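Local coordinates for protein oxidized polyvinyl alcohol hydrolase (Pseudomonas sp. VM15C, PDB 3WWC) that hydrolyses beta-diketones such as 4,6-nonanedione and cleaves oxidized polyvinyl alcohol in the second step of polyvinyl alcohol degradation, at residues G147-S150 with S151-V154; Q158-G161 with T162-L166; S287-P290 with D291-H294; T343-G347 with P348-L352. The protein carries 1 engineered substitution. All coordinates share one frame; numbering follows the deposited sequence.

Contact 1: G147-S150 with S151-V154; sequences GPDS and SFFV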
ATOM      1  N   GLY A 147      -0.771   3.033 -14.162  1.00  8.83           N
ATOM      2  CA  GLY A 147      -1.313   4.322 -13.717  1.00 10.21           C
ATOM      3  C   GLY A 147      -0.233   5.292 -13.268  1.00  9.95           C
ATOM      4  O   GLY A 147       0.865   4.878 -12.934  1.00  9.97           O
ATOM      5  N   PRO A 148      -0.565   6.577 -13.133  1.00  9.42           N
ATOM      6  CA  PRO A 148       0.438   7.569 -12.765  1.00  9.13           C
ATOM      7  C   PRO A 148       0.958   7.629 -11.350  1.00  9.89           C
ATOM      8  O   PRO A 148       1.976   8.247 -11.142  1.00 12.23           O
ATOM      9  CB  PRO A 148      -0.168   8.903 -13.243  1.00 11.28           C
ATOM     10  CG  PRO A 148      -1.639   8.641 -13.377  1.00 12.35           C
ATOM     11  CD  PRO A 148      -1.864   7.156 -13.524  1.00 10.19           C
ATOM     12  N   ASP A 149       0.284   7.001 -10.383  1.00  8.42           N
ATOM     13  CA  ASP A 149       0.865   7.015  -9.067  1.00  8.34           C
ATOM     14  C   ASP A 149       1.951   5.937  -8.979  1.00  8.14           C
ATOM     15  O   ASP A 149       3.037   6.215  -8.452  1.00  8.53           O
ATOM     16  CB  ASP A 149      -0.216   6.751  -7.978  1.00  8.66           C
ATOM     17  CG  ASP A 149      -0.783   8.036  -7.421  1.00  9.33           C
ATOM     18  OD1 ASP A 149      -0.098   9.079  -7.473  1.00  9.77           O
ATOM     19  OD2 ASP A 149      -1.916   8.024  -6.898  1.00  8.53           O
ATOM     20  N   SER A 150       1.656   4.719  -9.457  1.00  8.19           N
ATOM     21  CA  SER A 150       2.653   3.659  -9.407  1.00  8.57           C
ATOM     22  C   SER A 150       3.944   4.105 -10.090  1.00  9.30           C
ATOM     23  O   SER A 150       5.047   3.879  -9.561  1.00 10.44           O
ATOM     24  CB  SER A 150       2.063   2.382 -10.039  1.00  9.09           C
ATOM     25  OG  SER A 150       3.014   1.320 -10.067  1.00  9.48           O
ATOM     26  N   SER A 151       3.830   4.725 -11.272  1.00  9.37           N
ATOM     27  CA  SER A 151       5.060   5.177 -11.955  1.00  9.84           C
ATOM     28  C   SER A 151       5.718   6.374 -11.275  1.00  9.04           C
ATOM     29  O   SER A 151       6.948   6.473 -11.230  1.00 10.13           O
ATOM     30  CB  SER A 151       4.775   5.485 -13.431  1.00  9.96           C
ATOM     31  OG  SER A 151       3.760   6.465 -13.578  1.00 11.72           O
ATOM     32  N   PHE A 152       4.928   7.262 -10.685  1.00  9.39           N
ATOM     33  CA  PHE A 152       5.503   8.405 -10.003  1.00  8.79           C
ATOM     34  C   PHE A 152       6.331   7.922  -8.844  1.00  8.80           C
ATOM     35  O   PHE A 152       7.414   8.422  -8.620  1.00  9.15           O
ATOM     36  CB  PHE A 152       4.345   9.282  -9.471  1.00  8.43           C
ATOM     37  CG  PHE A 152       4.721  10.208  -8.350  1.00  8.46           C
ATOM     38  CD1 PHE A 152       5.871  11.007  -8.389  1.00  9.19           C
ATOM     39  CD2 PHE A 152       3.886  10.296  -7.232  1.00 10.42           C
ATOM     40  CE1 PHE A 152       6.172  11.871  -7.327  1.00  9.15           C
ATOM     41  CE2 PHE A 152       4.199  11.174  -6.173  1.00 11.22           C
ATOM     42  CZ  PHE A 152       5.347  11.964  -6.225  1.00 10.06           C
ATOM     43  N   PHE A 153       5.862   6.933  -8.100  1.00  8.90           N
ATOM     44  CA  PHE A 153       6.630   6.523  -6.901  1.00  8.07           C
ATOM     45  C   PHE A 153       7.995   5.974  -7.279  1.00  8.21           C
ATOM     46  O   PHE A 153       8.940   6.182  -6.550  1.00  9.48           O
ATOM     47  CB  PHE A 153       5.876   5.432  -6.102  1.00  8.14           C
ATOM     48  CG  PHE A 153       4.496   5.821  -5.652  1.00  7.27           C
ATOM     49  CD1 PHE A 153       4.098   7.147  -5.464  1.00  7.96           C
ATOM     50  CD2 PHE A 153       3.578   4.805  -5.444  1.00  7.78           C
ATOM     51  CE1 PHE A 153       2.776   7.444  -5.077  1.00  8.47           C
ATOM     52  CE2 PHE A 153       2.268   5.068  -5.054  1.00  8.04           C
ATOM     53  CZ  PHE A 153       1.858   6.397  -4.870  1.00  8.35           C
ATOM     54  N   VAL A 154       8.078   5.273  -8.405  1.00  9.81           N
ATOM     55  CA  VAL A 154       9.367   4.723  -8.843  1.00  9.33           C
ATOM     56  C   VAL A 154      10.277   5.895  -9.203  1.00 10.03           C
ATOM     57  O   VAL A 154      11.413   5.946  -8.775  1.00 10.29           O
ATOM     58  CB  VAL A 154       9.149   3.795 -10.059  1.00 10.27           C
ATOM     59  CG1 VAL A 154      10.517   3.354 -10.663  1.00 10.56           C
ATOM     60  CG2 VAL A 154       8.392   2.562  -9.585  1.00 10.29           C
TER

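Contact 2: Q158-G161 with T162-L166; sequences QCVG and TKYKL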
ATOM      1  N   GLN A 158      13.773   6.909  -7.383  1.00 10.77           N
ATOM      2  CA  GLN A 158      15.014   6.961  -8.199  1.00 11.27           C
ATOM      3  C   GLN A 158      15.654   8.348  -8.115  1.00 11.09           C
ATOM      4  O   GLN A 158      16.880   8.471  -8.069  1.00 12.04           O
ATOM      5  CB  GLN A 158      14.700   6.586  -9.646  1.00 10.62           C
ATOM      6  CG  GLN A 158      14.475   5.098  -9.791  1.00 14.87           C
ATOM      7  CD  GLN A 158      14.025   4.703 -11.168  1.00 20.81           C
ATOM      8  OE1 GLN A 158      14.232   3.553 -11.583  1.00 26.66           O
ATOM      9  NE2 GLN A 158      13.376   5.601 -11.858  1.00 20.17           N
ATOM     10  N   CYS A 159      14.843   9.385  -7.983  1.00 10.72           N
ATOM     11  CA  CYS A 159      15.379  10.736  -7.861  1.00 12.97           C
ATOM     12  C   CYS A 159      15.996  11.001  -6.485  1.00 11.82           C
ATOM     13  O   CYS A 159      17.146  11.540  -6.356  1.00 12.82           O
ATOM     14  CB  CYS A 159      14.234  11.726  -8.141  1.00 13.07           C
ATOM     15  SG  CYS A 159      14.780  13.453  -8.021  1.00 17.02           S
ATOM     16  N   VAL A 160      15.307  10.614  -5.407  1.00 10.46           N
ATOM     17  CA  VAL A 160      15.840  10.850  -4.062  1.00 10.64           C
ATOM     18  C   VAL A 160      17.191  10.117  -3.919  1.00 11.28           C
ATOM     19  O   VAL A 160      18.075  10.600  -3.237  1.00 12.12           O
ATOM     20  CB  VAL A 160      14.814  10.368  -2.984  1.00 10.38           C
ATOM     21  CG1 VAL A 160      15.394  10.472  -1.589  1.00 12.85           C
ATOM     22  CG2 VAL A 160      13.565  11.220  -3.086  1.00 10.55           C
ATOM     23  N   GLY A 161      17.316   8.965  -4.572  1.00 11.67           N
ATOM     24  CA  GLY A 161      18.541   8.168  -4.482  1.00 12.50           C
ATOM     25  C   GLY A 161      19.749   8.836  -5.102  1.00 14.59           C
ATOM     26  O   GLY A 161      20.830   8.291  -4.974  1.00 16.08           O
ATOM     27  N   THR A 162      19.557   9.944  -5.813  1.00 13.82           N
ATOM     28  CA  THR A 162      20.723  10.664  -6.344  1.00 15.28           C
ATOM     29  C   THR A 162      21.262  11.568  -5.238  1.00 16.53           C
ATOM     30  O   THR A 162      22.402  12.053  -5.340  1.00 18.54           O
ATOM     31  CB  THR A 162      20.384  11.528  -7.612  1.00 13.60           C
ATOM     32  OG1 THR A 162      19.519  12.610  -7.229  1.00 16.37           O
ATOM     33  CG2 THR A 162      19.786  10.689  -8.724  1.00 15.37           C
ATOM     34  N   LYS A 163      20.495  11.831  -4.179  1.00 16.50           N
ATOM     35  CA  LYS A 163      20.957  12.715  -3.113  1.00 17.47           C
ATOM     36  C   LYS A 163      21.260  12.021  -1.791  1.00 17.36           C
ATOM     37  O   LYS A 163      22.127  12.464  -0.983  1.00 18.92           O
ATOM     38  CB  LYS A 163      19.921  13.832  -2.845  1.00 21.22           C
ATOM     39  CG  LYS A 163      20.454  14.899  -1.877  1.00 25.64           C
ATOM     40  CD  LYS A 163      19.415  15.949  -1.539  1.00 31.21           C
ATOM     41  CE  LYS A 163      19.574  16.486  -0.103  1.00 31.74           C
ATOM     42  NZ  LYS A 163      20.893  17.133   0.134  1.00 35.10           N
ATOM     43  N   TYR A 164      20.525  10.950  -1.524  1.00 15.55           N
ATOM     44  CA  TYR A 164      20.726  10.174  -0.313  1.00 14.46           C
ATOM     45  C   TYR A 164      21.023   8.740  -0.748  1.00 14.16           C
ATOM     46  O   TYR A 164      20.531   8.295  -1.779  1.00 16.44           O
ATOM     47  CB  TYR A 164      19.458  10.233   0.543  1.00 15.06           C
ATOM     48  CG  TYR A 164      19.149  11.612   1.058  1.00 17.67           C
ATOM     49  CD1 TYR A 164      18.168  12.396   0.444  1.00 20.71           C
ATOM     50  CD2 TYR A 164      19.882  12.171   2.124  1.00 19.75           C
ATOM     51  CE1 TYR A 164      17.919  13.693   0.864  1.00 22.08           C
ATOM     52  CE2 TYR A 164      19.636  13.483   2.553  1.00 20.73           C
ATOM     53  CZ  TYR A 164      18.652  14.221   1.909  1.00 23.09           C
ATOM     54  OH  TYR A 164      18.334  15.505   2.312  1.00 25.08           O
ATOM     55  N   LYS A 165      21.850   8.024   0.014  1.00 13.42           N
ATOM     56  CA  LYS A 165      22.236   6.639  -0.307  1.00 13.89           C
ATOM     57  C   LYS A 165      21.107   5.712   0.086  1.00 12.66           C
ATOM     58  O   LYS A 165      20.762   5.599   1.256  1.00 14.05           O
ATOM     59  CB  LYS A 165      23.485   6.240   0.464  1.00 15.58           C
ATOM     60  CG  LYS A 165      24.682   7.072   0.063  1.00 20.59           C
ATOM     61  CD  LYS A 165      25.925   6.538   0.778  1.00 22.99           C
ATOM     62  CE  LYS A 165      27.130   7.419   0.442  1.00 26.26           C
ATOM     63  NZ  LYS A 165      28.277   7.113   1.351  1.00 30.23           N
ATOM     64  N   LEU A 166      20.522   5.090  -0.919  1.00 12.26           N
ATOM     65  CA  LEU A 166      19.392   4.192  -0.707  1.00 10.53           C
ATOM     66  C   LEU A 166      19.776   2.762  -1.076  1.00 11.36           C
ATOM     67  O   LEU A 166      20.510   2.517  -2.048  1.00 12.67           O
ATOM     68  CB  LEU A 166      18.208   4.603  -1.590  1.00 10.62           C
ATOM     69  CG  LEU A 166      17.790   6.079  -1.464  1.00 10.91           C
ATOM     70  CD1 LEU A 166      16.523   6.321  -2.296  1.00 10.59           C
ATOM     71  CD2 LEU A 166      17.527   6.450   0.006  1.00 11.40           C
TER
HETATM   72  O   HOH W   1      21.176   5.838  -3.685  1.00 15.14           O

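Contact 3: S287-P290 with D291-H294; sequences SAQP and DVVH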
ATOM      1  N   SER A 287       0.621 -15.325  -1.110  1.00 10.72           N
ATOM      2  CA  SER A 287       1.125 -16.541  -0.538  1.00 12.12           C
ATOM      3  C   SER A 287       1.407 -17.574  -1.595  1.00 13.01           C
ATOM      4  O   SER A 287       2.379 -18.316  -1.458  1.00 15.81           O
ATOM      5  CB  SER A 287       0.118 -17.121   0.465  1.00 13.57           C
ATOM      6  OG  SER A 287       0.053 -16.273   1.563  1.00 17.64           O
ATOM      7  N   ALA A 288       0.578 -17.620  -2.635  1.00 11.37           N
ATOM      8  CA  ALA A 288       0.766 -18.608  -3.696  1.00 12.51           C
ATOM      9  C   ALA A 288       2.024 -18.344  -4.513  1.00 13.94           C
ATOM     10  O   ALA A 288       2.573 -19.246  -5.093  1.00 14.85           O
ATOM     11  CB  ALA A 288      -0.454 -18.654  -4.622  1.00 12.17           C
ATOM     12  N   GLN A 289       2.495 -17.108  -4.562  1.00 13.09           N
ATOM     13  CA  GLN A 289       3.678 -16.757  -5.361  1.00 12.73           C
ATOM     14  C   GLN A 289       4.930 -17.354  -4.776  1.00 13.23           C
ATOM     15  O   GLN A 289       5.239 -17.172  -3.600  1.00 13.73           O
ATOM     16  CB  GLN A 289       3.747 -15.229  -5.445  1.00 12.29           C
ATOM     17  CG  GLN A 289       2.678 -14.697  -6.344  1.00 13.24           C
ATOM     18  CD  GLN A 289       2.965 -15.073  -7.790  1.00 15.83           C
ATOM     19  OE1 GLN A 289       4.098 -14.934  -8.264  1.00 16.60           O
ATOM     20  NE2 GLN A 289       1.955 -15.525  -8.490  1.00 17.48           N
ATOM     21  N   PRO A 290       5.714 -18.073  -5.591  1.00 12.92           N
ATOM     22  CA  PRO A 290       6.909 -18.711  -5.084  1.00 12.76           C
ATOM     23  C   PRO A 290       8.039 -17.865  -4.617  1.00 12.59           C
ATOM     24  O   PRO A 290       8.795 -18.299  -3.762  1.00 14.87           O
ATOM     25  CB  PRO A 290       7.331 -19.647  -6.227  1.00 14.00           C
ATOM     26  CG  PRO A 290       6.869 -18.918  -7.434  1.00 13.12           C
ATOM     27  CD  PRO A 290       5.516 -18.359  -7.024  1.00 15.13           C
ATOM     28  N   ASP A 291       8.159 -16.665  -5.179  1.00 11.90           N
ATOM     29  CA  ASP A 291       9.234 -15.795  -4.765  1.00 12.62           C
ATOM     30  C   ASP A 291       8.780 -14.698  -3.833  1.00 12.10           C
ATOM     31  O   ASP A 291       9.456 -13.699  -3.664  1.00 12.11           O
ATOM     32  CB  ASP A 291       9.920 -15.182  -5.980  1.00 15.27           C
ATOM     33  CG  ASP A 291      10.591 -16.219  -6.830  1.00 21.78           C
ATOM     34  OD1 ASP A 291      10.941 -17.296  -6.269  1.00 25.62           O
ATOM     35  OD2 ASP A 291      10.774 -15.970  -8.051  1.00 24.00           O
ATOM     36  N   VAL A 292       7.642 -14.904  -3.211  1.00 11.12           N
ATOM     37  CA  VAL A 292       7.102 -13.923  -2.251  1.00 11.04           C
ATOM     38  C   VAL A 292       6.912 -14.549  -0.885  1.00 11.18           C
ATOM     39  O   VAL A 292       6.372 -15.655  -0.774  1.00 13.47           O
ATOM     40  CB  VAL A 292       5.714 -13.425  -2.722  1.00 11.27           C
ATOM     41  CG1 VAL A 292       5.116 -12.455  -1.694  1.00 11.19           C
ATOM     42  CG2 VAL A 292       5.830 -12.738  -4.052  1.00 10.84           C
ATOM     43  N   VAL A 293       7.355 -13.870   0.171  1.00 10.81           N
ATOM     44  CA  VAL A 293       7.083 -14.252   1.558  1.00 10.09           C
ATOM     45  C   VAL A 293       5.860 -13.401   1.912  1.00  9.70           C
ATOM     46  O   VAL A 293       5.931 -12.187   1.806  1.00  9.75           O
ATOM     47  CB  VAL A 293       8.243 -13.859   2.495  1.00 10.48           C
ATOM     48  CG1 VAL A 293       7.837 -14.014   3.972  1.00 12.45           C
ATOM     49  CG2 VAL A 293       9.465 -14.728   2.206  1.00 14.59           C
ATOM     50  N   HIS A 294       4.738 -14.018   2.276  1.00  9.01           N
ATOM     51  CA  HIS A 294       3.589 -13.243   2.687  1.00  8.48           C
ATOM     52  C   HIS A 294       3.365 -13.434   4.172  1.00  9.41           C
ATOM     53  O   HIS A 294       3.350 -14.562   4.661  1.00 10.79           O
ATOM     54  CB  HIS A 294       2.312 -13.676   1.948  1.00  8.98           C
ATOM     55  CG  HIS A 294       1.135 -12.835   2.321  1.00  9.52           C
ATOM     56  ND1 HIS A 294       0.323 -13.135   3.404  1.00  8.94           N
ATOM     57  CD2 HIS A 294       0.790 -11.591   1.920  1.00  8.24           C
ATOM     58  CE1 HIS A 294      -0.464 -12.104   3.649  1.00  9.04           C
ATOM     59  NE2 HIS A 294      -0.209 -11.151   2.766  1.00  7.90           N
TER
HETATM   60  O   HOH W   2       6.755 -15.046  -7.286  1.00 16.70           O

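Contact 4: T343-G347 with P348-L352; sequences TCHVG and PFTGL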
ATOM      1  N   THR A 343      -1.446 -10.546  15.831  1.00 13.22           N
ATOM      2  CA  THR A 343      -1.192 -11.985  15.658  1.00 14.62           C
ATOM      3  C   THR A 343      -0.817 -12.110  14.188  1.00 13.98           C
ATOM      4  O   THR A 343      -1.578 -11.651  13.316  1.00 14.06           O
ATOM      5  CB  THR A 343      -2.419 -12.777  15.955  1.00 16.43           C
ATOM      6  OG1 THR A 343      -2.778 -12.543  17.331  1.00 21.36           O
ATOM      7  CG2 THR A 343      -2.152 -14.215  15.767  1.00 21.00           C
ATOM      8  N   CYS A 344       0.330 -12.715  13.905  1.00 12.81           N
ATOM      9  CA  CYS A 344       0.827 -12.816  12.544  1.00 13.23           C
ATOM     10  C   CYS A 344       1.438 -14.170  12.242  1.00 12.35           C
ATOM     11  O   CYS A 344       1.953 -14.854  13.135  1.00 14.55           O
ATOM     12  CB  CYS A 344       1.931 -11.756  12.286  1.00 13.11           C
ATOM     13  SG  CYS A 344       1.549 -10.005  12.671  1.00 14.80           S
ATOM     14  N   HIS A 345       1.401 -14.560  10.973  1.00 12.09           N
ATOM     15  CA  HIS A 345       2.064 -15.801  10.570  1.00 11.83           C
ATOM     16  C   HIS A 345       2.373 -15.725   9.090  1.00 11.87           C
ATOM     17  O   HIS A 345       1.798 -14.895   8.367  1.00 11.99           O
ATOM     18  CB  HIS A 345       1.197 -17.037  10.805  1.00 15.86           C
ATOM     19  CG  HIS A 345      -0.060 -17.033  10.005  1.00 16.60           C
ATOM     20  ND1 HIS A 345      -1.241 -16.521  10.492  1.00 19.99           N
ATOM     21  CD2 HIS A 345      -0.319 -17.450   8.744  1.00 18.31           C
ATOM     22  CE1 HIS A 345      -2.179 -16.631   9.565  1.00 18.78           C
ATOM     23  NE2 HIS A 345      -1.644 -17.188   8.498  1.00 20.68           N
ATOM     24  N   VAL A 346       3.296 -16.567   8.613  1.00 11.37           N
ATOM     25  CA  VAL A 346       3.588 -16.613   7.204  1.00 12.22           C
ATOM     26  C   VAL A 346       2.459 -17.389   6.521  1.00 13.21           C
ATOM     27  O   VAL A 346       2.025 -18.435   7.027  1.00 16.20           O
ATOM     28  CB  VAL A 346       4.915 -17.324   6.984  1.00 12.50           C
ATOM     29  CG1 VAL A 346       5.190 -17.540   5.509  1.00 14.17           C
ATOM     30  CG2 VAL A 346       6.018 -16.474   7.584  1.00 14.73           C
ATOM     31  N   GLY A 347       1.996 -16.905   5.374  1.00 11.31           N
ATOM     32  CA  GLY A 347       0.977 -17.597   4.627  1.00 11.30           C
ATOM     33  C   GLY A 347      -0.256 -16.769   4.462  1.00 11.31           C
ATOM     34  O   GLY A 347      -0.271 -15.572   4.786  1.00 10.79           O
ATOM     35  N   PRO A 348      -1.324 -17.385   3.988  1.00 11.30           N
ATOM     36  CA  PRO A 348      -2.584 -16.650   3.822  1.00 11.53           C
ATOM     37  C   PRO A 348      -3.307 -16.473   5.154  1.00 11.11           C
ATOM     38  O   PRO A 348      -2.992 -17.136   6.149  1.00 13.19           O
ATOM     39  CB  PRO A 348      -3.406 -17.521   2.859  1.00 13.53           C
ATOM     40  CG  PRO A 348      -2.851 -18.903   3.062  1.00 15.88           C
ATOM     41  CD  PRO A 348      -1.386 -18.768   3.481  1.00 11.17           C
ATOM     42  N   PHE A 349      -4.257 -15.550   5.222  1.00 10.88           N
ATOM     43  CA  PHE A 349      -5.040 -15.474   6.436  1.00 11.86           C
ATOM     44  C   PHE A 349      -5.789 -16.789   6.629  1.00 12.16           C
ATOM     45  O   PHE A 349      -6.186 -17.444   5.646  1.00 13.28           O
ATOM     46  CB  PHE A 349      -6.074 -14.350   6.331  1.00 11.30           C
ATOM     47  CG  PHE A 349      -5.486 -13.010   6.577  1.00  9.27           C
ATOM     48  CD1 PHE A 349      -5.327 -12.536   7.869  1.00  9.84           C
ATOM     49  CD2 PHE A 349      -5.060 -12.228   5.521  1.00  9.09           C
ATOM     50  CE1 PHE A 349      -4.739 -11.292   8.122  1.00 10.31           C
ATOM     51  CE2 PHE A 349      -4.464 -10.981   5.758  1.00  8.05           C
ATOM     52  CZ  PHE A 349      -4.302 -10.514   7.052  1.00  8.98           C
ATOM     53  N   THR A 350      -5.953 -17.176   7.896  1.00 14.29           N
ATOM     54  CA  THR A 350      -6.685 -18.394   8.216  1.00 16.73           C
ATOM     55  C   THR A 350      -7.780 -18.131   9.205  1.00 18.17           C
ATOM     56  O   THR A 350      -8.690 -18.956   9.340  1.00 21.81           O
ATOM     57  CB  THR A 350      -5.779 -19.505   8.850  1.00 16.64           C
ATOM     58  OG1 THR A 350      -5.096 -18.962   9.979  1.00 19.16           O
ATOM     59  CG2 THR A 350      -4.746 -19.970   7.877  1.00 17.15           C
ATOM     60  N   GLY A 351      -7.752 -17.005   9.894  1.00 18.23           N
ATOM     61  CA  GLY A 351      -8.814 -16.836  10.882  1.00 20.35           C
ATOM     62  C   GLY A 351      -9.992 -15.984  10.473  1.00 19.95           C
ATOM     63  O   GLY A 351     -10.797 -15.609  11.336  1.00 19.71           O
ATOM     64  N   LEU A 352     -10.121 -15.697   9.180  1.00 16.88           N
ATOM     65  CA  LEU A 352     -11.181 -14.798   8.691  1.00 15.70           C
ATOM     66  C   LEU A 352     -12.429 -15.499   8.169  1.00 14.58           C
ATOM     67  O   LEU A 352     -13.542 -14.933   8.219  1.00 15.95           O
ATOM     68  CB  LEU A 352     -10.606 -13.878   7.611  1.00 13.89           C
ATOM     69  CG  LEU A 352      -9.776 -12.698   8.130  1.00 14.49           C
ATOM     70  CD1 LEU A 352      -8.692 -13.127   9.090  1.00 16.71           C
ATOM     71  CD2 LEU A 352      -9.154 -12.093   6.899  1.00 12.55           C
TER

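Contact 1: G147-S150 with S151-V154
Phe153 and Asp149 meet one helical turn apart. The ring of Phe153 turns a face to the carbonyl of Asp149, and Asp149 O sits over the ring centre, 3.2 Å from Phe153 CG. The same oxygen accepts the backbone bond from Phe153 N at 2.9 Å, with an N-H...O angle of 157°. Phe153 CG lies beside its own backbone N (chi1 -57°), which folds the ring back over this carbonyl. At the far end of the ring CZ touches Asp149 CB at 3.8 Å. The Asp149 carboxylate lies almost parallel to the Phe153 ring, 13° apart. The end of the Phe152 ring leads off from this contact, with Asp149 OD1 at its edge, but Phe152 CB packs 3.1 Å from Pro148 O. Phe152 N donates to Pro148 O, also at 3.1 Å. These contacts make up the first turn of helix 148-160, with Gly147 as N-cap. Gly147 has a positive phi at which a CB would press on the preceding carbonyl O. Its own O receives a weak bond from Ser151 N at 3.4 Å. The polar ends are held from outside. Asp149 OD1 forms a salt bridge with Arg48, and OD2 accepts from Phe130 N. Ser150 OG bonds to Glu146, and Ser151 OG to His43 and Lys44. Phe152 lies on Arg48 and Phe50 of strand 46-53. Phe153 touches Met182 of helix 178-189 and Pro100 of strand 96-100. An alanine in its place is likely to open a gap beside both and leave the Asp149 carbonyl without its ring cover.

Contact 2: Q158-G161 with T162-L166
Thr162 grips Cys159 O twice. Its backbone N donates to Cys159 O at 2.9 Å. Its hydroxyl OG1 comes in the carbonyl plane, 2.7 Å from the same oxygen. With chi1 at 68°, OG1 lies between the backbone N and the carbonyl carbon of Thr162, turned back toward the helix. The methyl CG2 packs 3.7 Å from Gln158 O. Lys163 follows and gives its N-H to Val160 O at 2.9 Å. Its CG rests over one face of the Tyr164 ring, toward the rim. Tyr164 N adds a second bond to Val160 O, at 3.0 Å, with an N-H...O angle of 162°. The Tyr164 ring presents an edge to Val160, with CD1 3.9 Å from Val160 CG1. Leu166 CD1 lies 3.5 Å from Gly161 CA, so a side chain at Gly161 would be tight. A water links the two segments, donating to Gly161 O and accepting from Leu166 N. Near the C-terminal end of helix 148-160, the carbonyls of Cys159 and Val160 thus each take two donors. Cys159 ties this end to Cys27 by a disulfide. Val160 packs on Phe50 and Val52 of strand 46-53 and on Ile98 of strand 96-100. Tyr164 also reaches Val52. Leu166 begins strand 166-167, and its side chain rests on Thr96 of strand 96-100.

Contact 3: S287-P290 with D291-H294
Gln289 packs on Val292 and then runs on to polar partners. Its CB touches Val292 CG2 at 3.5 Å. The chain bends at chi2 (-69°), which carries the amide away from the valine. At the tip, OE1 accepts a hydrogen bond from a water at 2.8 Å, and that water accepts from Asp291 N at 3.0 Å. OE1 also accepts from Val244 N, and NE2 bonds to Ala242 O, fixing the amide's rotation. The backbone makes a type I turn from Gln289 to Val292, closed by a weak bond from Val292 N to Gln289 O at 3.3 Å. The Asp291 side chain lies by Pro290, OD1 3.4 Å from Pro290 C, while OD2 forms a long, weak ion pair with Lys243. A lysine in its place would probably cost Lys243 this weak acidic partner and set two positive charges near each other. At the other end Ser287 OG packs 3.5 Å from His294 CB and bonds to O of Ser283, a charge-relay residue by similarity. Thr251 at NE2 and Gly347 O at ND1 hold the His294 ring. The turn is the helix-to-strand corner of a beta-alpha-beta crossover (strand 247-253, helix 275-288, parallel strand 292-298), as in the alpha/beta hydrolase fold.

Contact 4: T343-G347 with P348-L352
The chain leaves strand 343-346 and turns at Gly347 (phi 120°), and the carbonyl of Pro348 comes to the His345 ring. A side chain at Gly347 would clash with Pro348 CD. His345 NE2 donates to Pro348 O at 2.7 Å, with an N-H...O angle of 160°. The oxygen lies at the ring edge, in the ring plane, while the donor is tilted from the plane of the Pro348 carbonyl. The chi1 of His345 is 63°. This places CG between the backbone N and the carbonyl carbon and carries the imidazole across the bend. This short, nearly straight bond helps to fix the ring's rotation. Thr350 crosses by the same ring. Its OG1 stands 3.8 Å from His345 CE1. Phe349 CA approaches the ring obliquely, 4.3 Å from His345 NE2. The Phe349 side chain goes the other way, into the protein, onto Thr251, Trp253 and Ala296. Its backbone is held by helix 275-288: Phe349 N bonds to OG of Ser283, assigned to the charge relay by similarity, and Phe349 O to Gln280 NE2. Pro348 lies on Ser283 and Asn284 of this helix. A disulfide ties Cys344 to Cys297 on the neighbouring strand. The segment after edge strand 343-346 of the central alpha/beta hydrolase sheet thus runs back along helix 275-288, touching it through Pro348 and Leu352.

In the fold
Contacts 1 and 2 lie at the two ends of helix 148-160, with centres about 17 Å apart. Contacts 3 and 4 lie together on neighbouring strands of the same sheet, with centres about 13 Å apart. They touch directly: His294 O is 2.8 Å from Gly347 N, a probable hydrogen bond, and Ser287 OG packs 3.0 Å from Pro348 N. The side chains of His294 and Phe349 each lie about 3 Å from that of Ser283, a charge-relay residue by similarity. Contacts 2 and 4 are farthest apart, about 35 Å between centres. A bound butanoic acid lies about 13 Å from the side chain of Asp149 in contact 1; one of the two butanoic acid pockets includes the engineered Ala177.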